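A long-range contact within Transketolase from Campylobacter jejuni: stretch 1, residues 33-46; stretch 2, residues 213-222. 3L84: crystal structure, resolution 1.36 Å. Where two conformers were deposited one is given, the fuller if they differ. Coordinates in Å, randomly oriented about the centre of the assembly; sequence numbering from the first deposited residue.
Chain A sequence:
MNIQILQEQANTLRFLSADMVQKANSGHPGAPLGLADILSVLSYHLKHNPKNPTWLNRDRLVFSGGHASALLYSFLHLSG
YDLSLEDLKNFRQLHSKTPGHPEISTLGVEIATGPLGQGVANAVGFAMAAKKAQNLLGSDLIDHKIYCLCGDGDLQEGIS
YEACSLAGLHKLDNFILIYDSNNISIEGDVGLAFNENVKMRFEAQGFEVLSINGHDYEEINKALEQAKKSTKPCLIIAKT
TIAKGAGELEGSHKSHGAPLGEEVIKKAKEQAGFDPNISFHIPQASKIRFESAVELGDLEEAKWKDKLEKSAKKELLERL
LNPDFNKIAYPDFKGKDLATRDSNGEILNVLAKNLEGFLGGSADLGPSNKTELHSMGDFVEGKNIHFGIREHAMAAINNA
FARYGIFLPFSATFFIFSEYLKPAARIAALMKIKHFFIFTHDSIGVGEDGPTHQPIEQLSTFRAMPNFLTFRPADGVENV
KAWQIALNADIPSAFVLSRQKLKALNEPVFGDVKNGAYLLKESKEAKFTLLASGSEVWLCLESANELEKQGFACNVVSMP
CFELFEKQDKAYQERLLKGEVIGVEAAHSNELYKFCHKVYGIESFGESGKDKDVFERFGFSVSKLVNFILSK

Stretch 1, residues 33-46: LGLADILSVLSYHL
Stretch 2 213-222: NGHDYEEINK

Stretch 1 is mostly helix, running through residues 33-42 and entered from earlier in the chain; 43-45 keep helical phi/psi without the regular bonds, and Leu46 leaves at -67/130. Stretch 2 reaches it as a type I turn, Asn213 to Asp216, followed by a helix from Tyr217 that continues beyond Lys222. The two helix axes approach to 9.4 Å, with 53° between their N-to-C directions, so the two helices run in the same general sense, and a signed crossing angle of -53°. Register is set by the CA pairs Asp37-His215 at 5.7 Å, Ile38-Gly214 at 6.2 Å and Val41-Asn221 at 6.3 Å. Together the surfaces bury 524 Å².

Asn213 (-84/113; chi1 t, chi2 -18°) lies out of reach of stretch 1 but shapes the turn: its OD1 accepts from His215 N at 2.8 Å, and its N donates to Glu219 OE1 at 2.9 Å.

Gly214 (-74/4) presents its carbonyl to the first helix. Its O stands 3.6 Å from Asp37 CB and 3.6 Å from Ile38 CG1. A CB built here in ideal geometry would fall 3.3 Å from Ile38 CD1, a tight fit. The helix is kinked where N of Asp37 and Ile38 lack bonds to the preceding turn, and water 1 occupies this site: it donates to Gly34 O (2.6 Å) and Gly214 O (2.8 Å) and accepts from Ile38 N (3.1 Å), thereby linking the kink to the turn.

His215 (-113/9; chi1 m, chi2 -57°) starts sideways, yet the end of its side chain comes nearer. Its ND1 donates to Asp37 OD2 at 2.8 Å with an N-H...O angle of 152°, the acceptor lying at the ring edge near its plane. CE1 is 3.3 Å from Gly34 O, in an oblique position. Asp37 itself, chi1 m and chi2 -43°, points toward stretch 2.

Asp216 (-109/111; chi1 t, chi2 -87°) points away and caps the second helix, OD1 accepting from Glu219 N at 2.9 Å.

Tyr217 (-60/-41; chi1 m, chi2 -64°) opens that helix. Its OH lies 2.7 Å from Asp37 OD1, a weak hydrogen bond, and one that is not settled because this proton has another acceptor within reach. Val41 CG2 approaches Tyr217 CD1 at 3.8 Å, at the ring edge.

Ile220 (-63/-48; chi1 m, chi2 t) points toward the first helix, between the polar contacts of the turn and those of Asn221. Its CG2 is 3.7 Å from Val41 CB, and its CD1 is 4.0 Å from Ile38 CG1 and 4.1 Å from Asp37 CB. Ile38 is m, t; Val41 is t.

Asn221 (-61/-45; chi1 t, chi2 63°) packs its CA 3.8 Å from Val41 CG1, and its OD1 accepts from His45 NE2 at 2.8 Å, with an N-H...O angle of 152°. The acceptor sits at the edge of the His45 ring (chi1 m, chi2 -95°). Lys222, extended with every chi t, points away.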

# COMPACT_ATOMS: atom_id res chain seq x y z
N LEU A 33 9.94 26.90 -10.68
CA LEU A 33 10.89 28.00 -10.57
C LEU A 33 12.21 27.54 -9.96
O LEU A 33 13.27 27.99 -10.40
CB LEU A 33 10.30 29.18 -9.78
CG LEU A 33 9.60 30.24 -10.62
CD1 LEU A 33 8.45 29.68 -11.46
CD2 LEU A 33 9.10 31.35 -9.73
N GLY A 34 12.15 26.64 -9.00
CA GLY A 34 13.35 26.10 -8.37
C GLY A 34 14.17 25.21 -9.29
O GLY A 34 15.37 25.14 -9.12
N LEU A 35 13.51 24.58 -10.26
CA LEU A 35 14.13 23.59 -11.12
C LEU A 35 14.49 24.14 -12.51
O LEU A 35 15.11 23.45 -13.33
CB LEU A 35 13.23 22.37 -11.30
CG LEU A 35 13.10 21.50 -10.05
CD1 LEU A 35 11.95 20.52 -10.26
CD2 LEU A 35 14.39 20.80 -9.80
N ALA A 36 14.14 25.39 -12.80
CA ALA A 36 14.26 25.90 -14.16
C ALA A 36 15.70 26.01 -14.67
O ALA A 36 15.95 25.76 -15.86
CB ALA A 36 13.56 27.24 -14.30
N ASP A 37 16.63 26.32 -13.77
CA ASP A 37 18.01 26.40 -14.19
C ASP A 37 18.57 25.01 -14.52
O ASP A 37 19.27 24.83 -15.53
CB ASP A 37 18.86 27.09 -13.11
CG ASP A 37 18.38 28.50 -12.80
OD1 ASP A 37 18.06 29.26 -13.74
OD2 ASP A 37 18.26 28.84 -11.61
N ILE A 38 18.26 24.03 -13.68
CA ILE A 38 18.65 22.66 -13.93
C ILE A 38 18.11 22.16 -15.26
O ILE A 38 18.83 21.57 -16.04
CB ILE A 38 18.20 21.75 -12.77
CG1 ILE A 38 19.00 22.07 -11.49
CG2 ILE A 38 18.31 20.25 -13.17
CD1 ILE A 38 18.38 21.52 -10.18
N LEU A 39 16.80 22.36 -15.51
CA LEU A 39 16.22 21.88 -16.78
C LEU A 39 16.81 22.57 -17.99
O LEU A 39 17.02 21.94 -19.02
CB LEU A 39 14.69 21.96 -16.72
CG LEU A 39 14.00 21.26 -17.90
CD1 LEU A 39 14.35 19.79 -18.06
CD2 LEU A 39 12.48 21.43 -17.75
N SER A 40 17.10 23.86 -17.88
CA SER A 40 17.74 24.55 -18.97
C SER A 40 19.06 23.93 -19.36
O SER A 40 19.34 23.71 -20.53
CB SER A 40 17.91 26.00 -18.60
OG SER A 40 16.62 26.56 -18.49
N VAL A 41 19.90 23.63 -18.37
CA VAL A 41 21.15 22.95 -18.68
C VAL A 41 20.95 21.52 -19.18
O VAL A 41 21.56 21.08 -20.13
CB VAL A 41 22.08 22.94 -17.46
CG1 VAL A 41 23.37 22.24 -17.79
CG2 VAL A 41 22.37 24.38 -17.00
N LEU A 42 20.04 20.80 -18.53
CA LEU A 42 19.74 19.43 -18.93
C LEU A 42 19.28 19.36 -20.38
O LEU A 42 19.56 18.37 -21.05
CB LEU A 42 18.68 18.82 -17.99
CG LEU A 42 18.36 17.35 -18.22
CD1 LEU A 42 19.56 16.42 -18.11
CD2 LEU A 42 17.29 16.91 -17.21
N SER A 43 18.59 20.38 -20.88
CA SER A 43 18.15 20.38 -22.28
C SER A 43 19.31 20.20 -23.29
O SER A 43 19.09 19.72 -24.40
CB SER A 43 17.35 21.64 -22.63
OG SER A 43 18.18 22.78 -22.75
N TYR A 44 20.52 20.59 -22.91
CA TYR A 44 21.70 20.44 -23.77
C TYR A 44 22.27 19.04 -23.74
O TYR A 44 23.07 18.69 -24.59
CB TYR A 44 22.79 21.44 -23.36
CG TYR A 44 22.45 22.86 -23.70
CD1 TYR A 44 22.94 23.44 -24.88
CD2 TYR A 44 21.61 23.62 -22.90
CE1 TYR A 44 22.61 24.72 -25.22
CE2 TYR A 44 21.28 24.92 -23.24
CZ TYR A 44 21.79 25.47 -24.41
OH TYR A 44 21.48 26.76 -24.76
N HIS A 45 21.91 18.26 -22.72
CA HIS A 45 22.41 16.90 -22.57
C HIS A 45 21.41 15.84 -23.05
O HIS A 45 21.82 14.76 -23.48
CB HIS A 45 22.73 16.63 -21.10
CG HIS A 45 23.89 17.42 -20.60
ND1 HIS A 45 25.17 16.92 -20.57
CD2 HIS A 45 23.97 18.69 -20.13
CE1 HIS A 45 25.99 17.85 -20.09
NE2 HIS A 45 25.28 18.94 -19.83
N LEU A 46 20.13 16.12 -22.94
CA LEU A 46 19.09 15.14 -23.23
C LEU A 46 19.08 14.81 -24.70
O LEU A 46 19.06 15.71 -25.57
CB LEU A 46 17.73 15.73 -22.82
CG LEU A 46 16.56 14.78 -22.71
CD1 LEU A 46 16.77 13.89 -21.47
CD2 LEU A 46 15.25 15.51 -22.63
N ASN A 213 25.09 23.55 -6.26
CA ASN A 213 24.17 24.69 -6.27
C ASN A 213 23.36 24.56 -7.56
O ASN A 213 23.87 24.69 -8.68
CB ASN A 213 24.97 26.00 -6.25
CG ASN A 213 24.11 27.25 -6.31
OD1 ASN A 213 22.96 27.21 -6.68
ND2 ASN A 213 24.71 28.39 -5.95
N GLY A 214 22.07 24.30 -7.37
CA GLY A 214 21.14 24.11 -8.49
C GLY A 214 20.76 25.36 -9.24
O GLY A 214 19.93 25.28 -10.17
N HIS A 215 21.35 26.51 -8.89
CA HIS A 215 21.18 27.75 -9.65
C HIS A 215 22.46 28.23 -10.32
O HIS A 215 22.49 29.34 -10.86
CB HIS A 215 20.58 28.86 -8.77
CG HIS A 215 19.29 28.45 -8.15
ND1 HIS A 215 18.21 28.04 -8.90
CD2 HIS A 215 18.91 28.32 -6.86
CE1 HIS A 215 17.22 27.68 -8.10
NE2 HIS A 215 17.62 27.86 -6.85
N ASP A 216 23.50 27.40 -10.30
CA ASP A 216 24.75 27.76 -10.93
C ASP A 216 24.94 26.92 -12.18
O ASP A 216 25.16 25.71 -12.12
CB ASP A 216 25.94 27.60 -9.99
CG ASP A 216 27.23 28.15 -10.57
OD1 ASP A 216 27.93 27.42 -11.27
OD2 ASP A 216 27.53 29.34 -10.33
N TYR A 217 24.85 27.57 -13.33
CA TYR A 217 24.84 26.84 -14.59
C TYR A 217 26.10 26.00 -14.80
O TYR A 217 26.00 24.84 -15.26
CB TYR A 217 24.64 27.78 -15.78
CG TYR A 217 23.34 28.56 -15.69
CD1 TYR A 217 22.12 27.92 -15.73
CD2 TYR A 217 23.35 29.92 -15.53
CE1 TYR A 217 20.94 28.59 -15.62
CE2 TYR A 217 22.16 30.63 -15.42
CZ TYR A 217 20.96 29.94 -15.45
OH TYR A 217 19.78 30.62 -15.30
N GLU A 218 27.25 26.56 -14.44
CA GLU A 218 28.49 25.83 -14.57
C GLU A 218 28.51 24.60 -13.68
O GLU A 218 28.95 23.55 -14.10
CB GLU A 218 29.68 26.77 -14.30
CG GLU A 218 31.07 26.13 -14.37
CD GLU A 218 32.24 27.12 -14.18
OE1 GLU A 218 32.06 28.18 -13.54
OE2 GLU A 218 33.35 26.81 -14.68
N GLU A 219 28.05 24.72 -12.44
CA GLU A 219 28.09 23.57 -11.54
C GLU A 219 27.12 22.47 -12.02
O GLU A 219 27.43 21.28 -11.97
CB GLU A 219 27.68 23.96 -10.12
CG GLU A 219 28.69 24.79 -9.36
CD GLU A 219 28.27 25.04 -7.92
OE1 GLU A 219 27.80 24.07 -7.25
OE2 GLU A 219 28.43 26.20 -7.44
N ILE A 220 25.96 22.87 -12.54
CA ILE A 220 24.98 21.90 -13.05
C ILE A 220 25.58 21.15 -14.23
O ILE A 220 25.52 19.92 -14.30
CB ILE A 220 23.68 22.57 -13.50
CG1 ILE A 220 22.99 23.30 -12.35
CG2 ILE A 220 22.74 21.52 -14.12
CD1 ILE A 220 21.99 24.41 -12.77
N ASN A 221 26.18 21.88 -15.17
CA ASN A 221 26.76 21.28 -16.35
C ASN A 221 27.89 20.31 -15.96
O ASN A 221 27.92 19.18 -16.45
CB ASN A 221 27.27 22.33 -17.32
CG ASN A 221 27.77 21.73 -18.58
OD1 ASN A 221 27.03 21.11 -19.32
ND2 ASN A 221 29.06 21.94 -18.87
N LYS A 222 28.77 20.73 -15.05
CA LYS A 222 29.88 19.89 -14.63
C LYS A 222 29.35 18.62 -13.94
O LYS A 222 29.88 17.54 -14.16
CB LYS A 222 30.81 20.67 -13.69
CG LYS A 222 32.02 19.88 -13.23
CD LYS A 222 32.93 20.71 -12.33
CE LYS A 222 34.11 19.90 -11.86
NZ LYS A 222 35.21 20.78 -11.37
O HOH W 1 17.22 25.10 -11.01